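Long-range contacts in AlgX/AlgJ SGNH hydrolase-like domain-containing protein (PDB 4NZK), which is of unknown function but belongs to the DHHW family of the SGNH hydrolase clan and has an AlgX/AlgJ-like hydrolase domain: residues G266-V271 with I310-L315; L283-D288 with I305-I310. One frame throughout, in Å; residues are numbered along the deposited sequence.

Contact 1: G266-V271 with I310-L315; sequences GDQKIV and IRYFDL. With EDO (1,2-ethanediol), chain B; EDO (1,2-ethanediol), chain C.
Gln268 lies flat on the ring of Tyr312, its amide plane only 11° from that of the ring. Gln268 CG sits over the middle of the face, 3.5 Å from the centroid of the Tyr312 ring, in a CH-pi contact; the chain, extended at chi2 (-169°), puts CD above Tyr312 CE1, and NE2 runs on past the rim between CE1 and CZ. CB of Arg311 backs the opposite face, which leaves the ring clamped between a glutamine and the aliphatic part of its own neighbour. Asp267 CB meets the ring at Tyr312 CE2, 3.7 Å away. From there the carboxylate turns to Arg311, OD2 lying 3.0 Å from Arg311 NH2 in a salt bridge whose hydrogen bond is weak, with carboxylate and guanidinium planes 50° apart. Both charges have further partners: Asp267 OD1 binds Asn292, and Arg311 NE pairs with Asp309. Mostly beyond the strand ends of the seven-stranded mixed sheet, the contact joins the approach to strand 270-275, where Gln268 centres an inverse gamma turn, to the loop that leaves the neighbouring strand 304-309. One water donates to Asp267 OD2 and is hydrogen-bonded to Tyr312 OH; another donates to the carbonyl oxygens of Lys269 and Tyr312. Deeper in, Ile270 CD1 packs obliquely on the Phe313 ring, 4.0 Å from Phe313 CE1, beside Cys308.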
loop_
_atom_site.group_PDB
_atom_site.type_symbol
_atom_site.label_atom_id
_atom_site.label_comp_id
_atom_site.label_asym_id
_atom_site.label_seq_id
_atom_site.Cartn_x
_atom_site.Cartn_y
_atom_site.Cartn_z
ATOM N N GLY A 266 -0.344 10.055 7.888
ATOM C CA GLY A 266 0.357 10.641 6.745
ATOM C C GLY A 266 1.616 9.877 6.447
ATOM O O GLY A 266 1.900 8.834 7.100
ATOM N N ASP A 267 2.389 10.399 5.487
ATOM C CA ASP A 267 3.535 9.659 4.965
ATOM C C ASP A 267 4.922 10.169 5.297
ATOM O O ASP A 267 5.885 9.403 5.168
ATOM C CB ASP A 267 3.437 9.559 3.441
ATOM C CG ASP A 267 2.165 8.881 2.958
ATOM O OD1 ASP A 267 1.788 7.830 3.505
ATOM O OD2 ASP A 267 1.561 9.394 1.976
ATOM N N GLN A 268 5.063 11.461 5.642
ATOM C CA GLN A 268 6.399 12.054 5.808
ATOM C C GLN A 268 6.976 11.834 7.208
ATOM O O GLN A 268 7.121 12.747 8.009
ATOM C CB GLN A 268 6.402 13.547 5.444
ATOM C CG GLN A 268 5.778 13.833 4.101
ATOM C CD GLN A 268 6.017 15.259 3.633
ATOM O OE1 GLN A 268 6.976 15.921 4.041
ATOM N NE2 GLN A 268 5.140 15.732 2.753
ATOM N N LYS A 269 7.302 10.578 7.474
ATOM C CA LYS A 269 7.774 10.142 8.765
ATOM C C LYS A 269 8.269 8.707 8.618
ATOM O O LYS A 269 8.109 8.103 7.560
ATOM C CB LYS A 269 6.613 10.170 9.759
ATOM C CG LYS A 269 5.476 9.255 9.384
ATOM C CD LYS A 269 4.193 9.555 10.117
ATOM C CE LYS A 269 3.499 10.782 9.561
ATOM N NZ LYS A 269 2.284 11.136 10.320
ATOM N N ILE A 270 8.885 8.217 9.677
ATOM C CA ILE A 270 9.208 6.809 9.831
ATOM C C ILE A 270 8.552 6.369 11.118
ATOM O O ILE A 270 8.605 7.079 12.131
ATOM C CB ILE A 270 10.710 6.543 9.930
ATOM C CG1 ILE A 270 11.391 6.933 8.621
ATOM C CG2 ILE A 270 10.997 5.081 10.297
ATOM C CD1 ILE A 270 12.898 6.904 8.664
ATOM N N VAL A 271 7.909 5.208 11.075
ATOM C CA VAL A 271 7.223 4.688 12.257
ATOM C C VAL A 271 7.835 3.346 12.646
ATOM O O VAL A 271 8.004 2.488 11.797
ATOM C CB VAL A 271 5.703 4.515 12.010
ATOM C CG1 VAL A 271 5.017 4.014 13.264
ATOM C CG2 VAL A 271 5.086 5.819 11.515
ATOM N N ILE A 310 9.066 5.501 0.326
ATOM C CA ILE A 310 10.137 5.698 -0.655
ATOM C C ILE A 310 10.312 7.148 -1.108
ATOM O O ILE A 310 11.347 7.491 -1.645
ATOM C CB ILE A 310 9.912 4.805 -1.889
ATOM C CG1 ILE A 310 8.627 5.214 -2.631
ATOM C CG2 ILE A 310 9.855 3.335 -1.486
ATOM C CD1 ILE A 310 8.290 4.350 -3.810
ATOM N N ARG A 311 9.295 7.985 -0.902
ATOM C CA ARG A 311 9.364 9.407 -1.246
ATOM C C ARG A 311 10.025 10.293 -0.165
ATOM O O ARG A 311 10.494 11.377 -0.472
ATOM C CB ARG A 311 7.950 9.927 -1.523
ATOM C CG ARG A 311 7.276 9.223 -2.684
ATOM C CD ARG A 311 5.774 9.436 -2.672
ATOM N NE ARG A 311 5.107 8.697 -1.591
ATOM C CZ ARG A 311 3.831 8.901 -1.252
ATOM N NH1 ARG A 311 3.105 9.809 -1.919
ATOM N NH2 ARG A 311 3.282 8.213 -0.247
ATOM N N TYR A 312 10.057 9.804 1.081
ATOM C CA TYR A 312 10.415 10.604 2.265
ATOM C C TYR A 312 11.336 9.790 3.178
ATOM O O TYR A 312 10.935 9.239 4.218
ATOM C CB TYR A 312 9.166 10.997 3.051
ATOM C CG TYR A 312 8.065 11.554 2.202
ATOM C CD1 TYR A 312 8.200 12.755 1.580
ATOM C CD2 TYR A 312 6.905 10.846 2.003
ATOM C CE1 TYR A 312 7.180 13.251 0.810
ATOM C CE2 TYR A 312 5.869 11.320 1.209
ATOM C CZ TYR A 312 6.014 12.534 0.612
ATOM O OH TYR A 312 5.021 13.050 -0.197
ATOM N N PHE A 313 12.576 9.701 2.796
ATOM C CA PHE A 313 13.512 8.861 3.507
ATOM C C PHE A 313 14.856 9.489 3.341
ATOM O O PHE A 313 15.387 9.552 2.233
ATOM C CB PHE A 313 13.499 7.460 2.927
ATOM C CG PHE A 313 14.310 6.460 3.726
ATOM C CD1 PHE A 313 13.753 5.863 4.857
ATOM C CD2 PHE A 313 15.580 6.081 3.337
ATOM C CE1 PHE A 313 14.460 4.940 5.594
ATOM C CE2 PHE A 313 16.303 5.165 4.085
ATOM C CZ PHE A 313 15.724 4.570 5.206
ATOM N N ASP A 314 15.417 9.943 4.459
ATOM C CA ASP A 314 16.652 10.714 4.422
ATOM C C ASP A 314 17.855 10.017 5.025
ATOM O O ASP A 314 18.662 10.624 5.712
ATOM C CB ASP A 314 16.388 12.053 5.105
ATOM C CG ASP A 314 15.488 12.939 4.275
ATOM O OD1 ASP A 314 15.865 13.241 3.115
ATOM O OD2 ASP A 314 14.402 13.311 4.769
ATOM N N LEU A 315 17.931 8.721 4.791
ATOM C CA LEU A 315 19.012 7.891 5.235
ATOM C C LEU A 315 19.464 6.987 4.092
ATOM O O LEU A 315 18.917 7.027 3.004
ATOM C CB LEU A 315 18.538 7.039 6.404
ATOM C CG LEU A 315 18.144 7.707 7.695
ATOM C CD1 LEU A 315 17.687 6.637 8.661
ATOM C CD2 LEU A 315 19.307 8.493 8.265
HETATM C C1 EDO B . 4.125 6.282 7.607
HETATM O O1 EDO B . 3.126 6.126 6.613
HETATM C C2 EDO B . 5.554 6.113 7.056
HETATM O O2 EDO B . 5.680 6.730 5.781
HETATM C C1 EDO C . 0.303 11.132 13.732
HETATM O O1 EDO C . -0.039 12.023 12.658
HETATM C C2 EDO C . 1.737 11.348 14.199
HETATM O O2 EDO C . 2.622 11.697 13.126
HETATM O O HOH W 1 2.431 11.914 0.641
HETATM O O HOH W 2 9.829 7.148 5.516
#

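Contact 2: L283-D288 with I305-I310; sequences LCIFKD and IYVCDI. With EDO (1,2-ethanediol), chain B.
Leu283 O accepts a hydrogen bond from Tyr306 N at 2.7 Å, the first of five backbone hydrogen bonds that zip strand 283-287 to strand 305-309 and run on to the bond from Ile310 N to Lys287 O. The strand axes are 14° from parallel. Both strands belong to the parallel part of the mixed sheet, which fits the alpha/beta/alpha core of the SGNH hydrolase clan; strand 328-334 flanks the first and strand 270-275 the second. Apolar contacts fall on both faces. On one, Cys284 SG and Cys308 SG lie 3.9 Å apart, too far for a disulfide, and Cys308 CB touches Phe286 CD1 at 3.6 Å beneath helix 317-323. On the other, Ile285 CD1 meets Ile305 CG2 at 3.7 Å. The polar contact is a salt bridge across that second face: Lys287 NZ reaches the anti lone pair of OD2 of Asp309, whose other oxygen is held by Arg311, at 2.9 Å. A bend at chi2 (75°) brings Lys287 CD near Asp309 OD2 and Cys308 O, and the chain is extended from there. The ammonium also binds Asn292, Asp267 and both hydroxyls of an ethanediol. A methionine in place of Lys287 would probably leave the carboxylates of Asp309 and Asp267 without this shared positive charge.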
loop_
_atom_site.group_PDB
_atom_site.type_symbol
_atom_site.label_atom_id
_atom_site.label_comp_id
_atom_site.label_asym_id
_atom_site.label_seq_id
_atom_site.Cartn_x
_atom_site.Cartn_y
_atom_site.Cartn_z
ATOM N N LEU A 283 10.569 -6.530 10.399
ATOM C CA LEU A 283 10.195 -6.174 9.042
ATOM C C LEU A 283 10.424 -4.699 8.811
ATOM O O LEU A 283 10.082 -3.858 9.654
ATOM C CB LEU A 283 8.692 -6.462 8.851
ATOM C CG LEU A 283 8.051 -6.067 7.530
ATOM C CD1 LEU A 283 8.654 -6.876 6.401
ATOM C CD2 LEU A 283 6.545 -6.255 7.632
ATOM N N CYS A 284 10.985 -4.376 7.662
ATOM C CA CYS A 284 10.991 -2.994 7.202
ATOM C C CYS A 284 10.166 -2.945 5.920
ATOM O O CYS A 284 10.356 -3.769 5.017
ATOM C CB CYS A 284 12.418 -2.551 6.908
ATOM S SG CYS A 284 12.568 -0.807 6.533
ATOM N N ILE A 285 9.230 -2.007 5.867
ATOM C CA ILE A 285 8.379 -1.807 4.707
ATOM C C ILE A 285 8.790 -0.514 4.024
ATOM O O ILE A 285 8.921 0.532 4.667
ATOM C CB ILE A 285 6.902 -1.683 5.079
ATOM C CG1 ILE A 285 6.455 -2.874 5.902
ATOM C CG2 ILE A 285 6.040 -1.539 3.838
ATOM C CD1 ILE A 285 5.231 -2.561 6.717
ATOM N N PHE A 286 9.047 -0.608 2.739
ATOM C CA PHE A 286 9.298 0.535 1.897
ATOM C C PHE A 286 8.137 0.615 0.946
ATOM O O PHE A 286 7.915 -0.268 0.137
ATOM C CB PHE A 286 10.602 0.387 1.140
ATOM C CG PHE A 286 11.813 0.499 2.025
ATOM C CD1 PHE A 286 12.115 1.687 2.664
ATOM C CD2 PHE A 286 12.659 -0.592 2.184
ATOM C CE1 PHE A 286 13.232 1.775 3.468
ATOM C CE2 PHE A 286 13.762 -0.501 3.009
ATOM C CZ PHE A 286 14.032 0.687 3.638
ATOM N N LYS A 287 7.365 1.682 1.070
ATOM C CA LYS A 287 6.074 1.730 0.408
ATOM C C LYS A 287 5.739 3.067 -0.227
ATOM O O LYS A 287 6.429 4.061 -0.030
ATOM C CB LYS A 287 4.987 1.344 1.449
ATOM C CG LYS A 287 5.017 2.079 2.800
ATOM C CD LYS A 287 4.507 3.486 2.706
ATOM C CE LYS A 287 4.474 4.205 4.038
ATOM N NZ LYS A 287 3.839 5.538 3.840
ATOM N N ASP A 288 4.689 3.037 -1.034
ATOM C CA ASP A 288 3.939 4.229 -1.399
ATOM C C ASP A 288 2.655 4.198 -0.537
ATOM O O ASP A 288 2.509 3.352 0.357
ATOM C CB ASP A 288 3.642 4.284 -2.893
ATOM C CG ASP A 288 2.506 3.332 -3.330
ATOM O OD1 ASP A 288 1.989 2.533 -2.488
ATOM O OD2 ASP A 288 2.103 3.370 -4.548
ATOM N N ILE A 305 8.206 -3.739 13.333
ATOM C CA ILE A 305 7.883 -3.261 12.009
ATOM C C ILE A 305 8.353 -1.838 11.868
ATOM O O ILE A 305 7.997 -0.990 12.674
ATOM C CB ILE A 305 6.377 -3.348 11.699
ATOM C CG1 ILE A 305 5.856 -4.787 11.864
ATOM C CG2 ILE A 305 6.089 -2.900 10.275
ATOM C CD1 ILE A 305 4.424 -4.848 12.285
ATOM N N TYR A 306 9.122 -1.582 10.826
ATOM C CA TYR A 306 9.538 -0.216 10.484
ATOM C C TYR A 306 8.832 0.171 9.193
ATOM O O TYR A 306 8.907 -0.534 8.214
ATOM C CB TYR A 306 11.057 -0.126 10.294
ATOM C CG TYR A 306 11.835 -0.425 11.556
ATOM C CD1 TYR A 306 11.964 -1.726 12.009
ATOM C CD2 TYR A 306 12.467 0.583 12.263
ATOM C CE1 TYR A 306 12.667 -2.015 13.166
ATOM C CE2 TYR A 306 13.191 0.296 13.419
ATOM C CZ TYR A 306 13.291 -1.004 13.848
ATOM O OH TYR A 306 13.981 -1.286 15.001
ATOM N N VAL A 307 8.161 1.308 9.222
ATOM C CA VAL A 307 7.337 1.751 8.112
ATOM C C VAL A 307 7.976 3.002 7.522
ATOM O O VAL A 307 8.065 4.046 8.187
ATOM C CB VAL A 307 5.891 2.067 8.511
ATOM C CG1 VAL A 307 5.048 2.279 7.255
ATOM C CG2 VAL A 307 5.301 0.966 9.359
ATOM N N CYS A 308 8.416 2.872 6.278
ATOM C CA CYS A 308 9.119 3.917 5.560
ATOM C C CYS A 308 8.507 4.154 4.192
ATOM O O CYS A 308 8.079 3.227 3.531
ATOM C CB CYS A 308 10.551 3.467 5.334
ATOM S SG CYS A 308 11.465 2.960 6.826
ATOM N N ASP A 309 8.494 5.407 3.768
ATOM C CA ASP A 309 7.957 5.786 2.478
ATOM C C ASP A 309 9.115 6.081 1.523
ATOM O O ASP A 309 10.005 6.863 1.843
ATOM C CB ASP A 309 7.082 7.033 2.591
ATOM C CG ASP A 309 6.180 7.195 1.380
ATOM O OD1 ASP A 309 6.719 7.540 0.284
ATOM O OD2 ASP A 309 4.942 6.983 1.538
ATOM N N ILE A 310 9.066 5.501 0.326
ATOM C CA ILE A 310 10.137 5.698 -0.655
ATOM C C ILE A 310 10.312 7.148 -1.108
ATOM O O ILE A 310 11.347 7.491 -1.645
ATOM C CB ILE A 310 9.912 4.805 -1.889
ATOM C CG1 ILE A 310 8.627 5.214 -2.631
ATOM C CG2 ILE A 310 9.855 3.335 -1.486
ATOM C CD1 ILE A 310 8.290 4.350 -3.810
HETATM C C1 EDO B . 4.125 6.282 7.607
HETATM O O1 EDO B . 3.126 6.126 6.613
HETATM C C2 EDO B . 5.554 6.113 7.056
HETATM O O2 EDO B . 5.680 6.730 5.781
#

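How the contacts relate
From the N-terminal side, the chain enters contact 1 at 266-271, runs up strand 270-275 and turns into strand 282-287, the first half of contact 2. A connection without helix then leads to strand 304-309, closing the smaller loop at contact 2; the chain leaves the strand at Ile310, which both contacts share, and closes the larger loop at 310-315. Contact 2 is thus nested inside contact 1. Strand 304-309 lies between the other two, parallel to 282-287 and antiparallel to 270-275, and Val271 O and Val307 N probably bond across the second junction. Asp267 CB of contact 1 packs on Asp309 OD2 of contact 2, and one ethanediol touches both contacts.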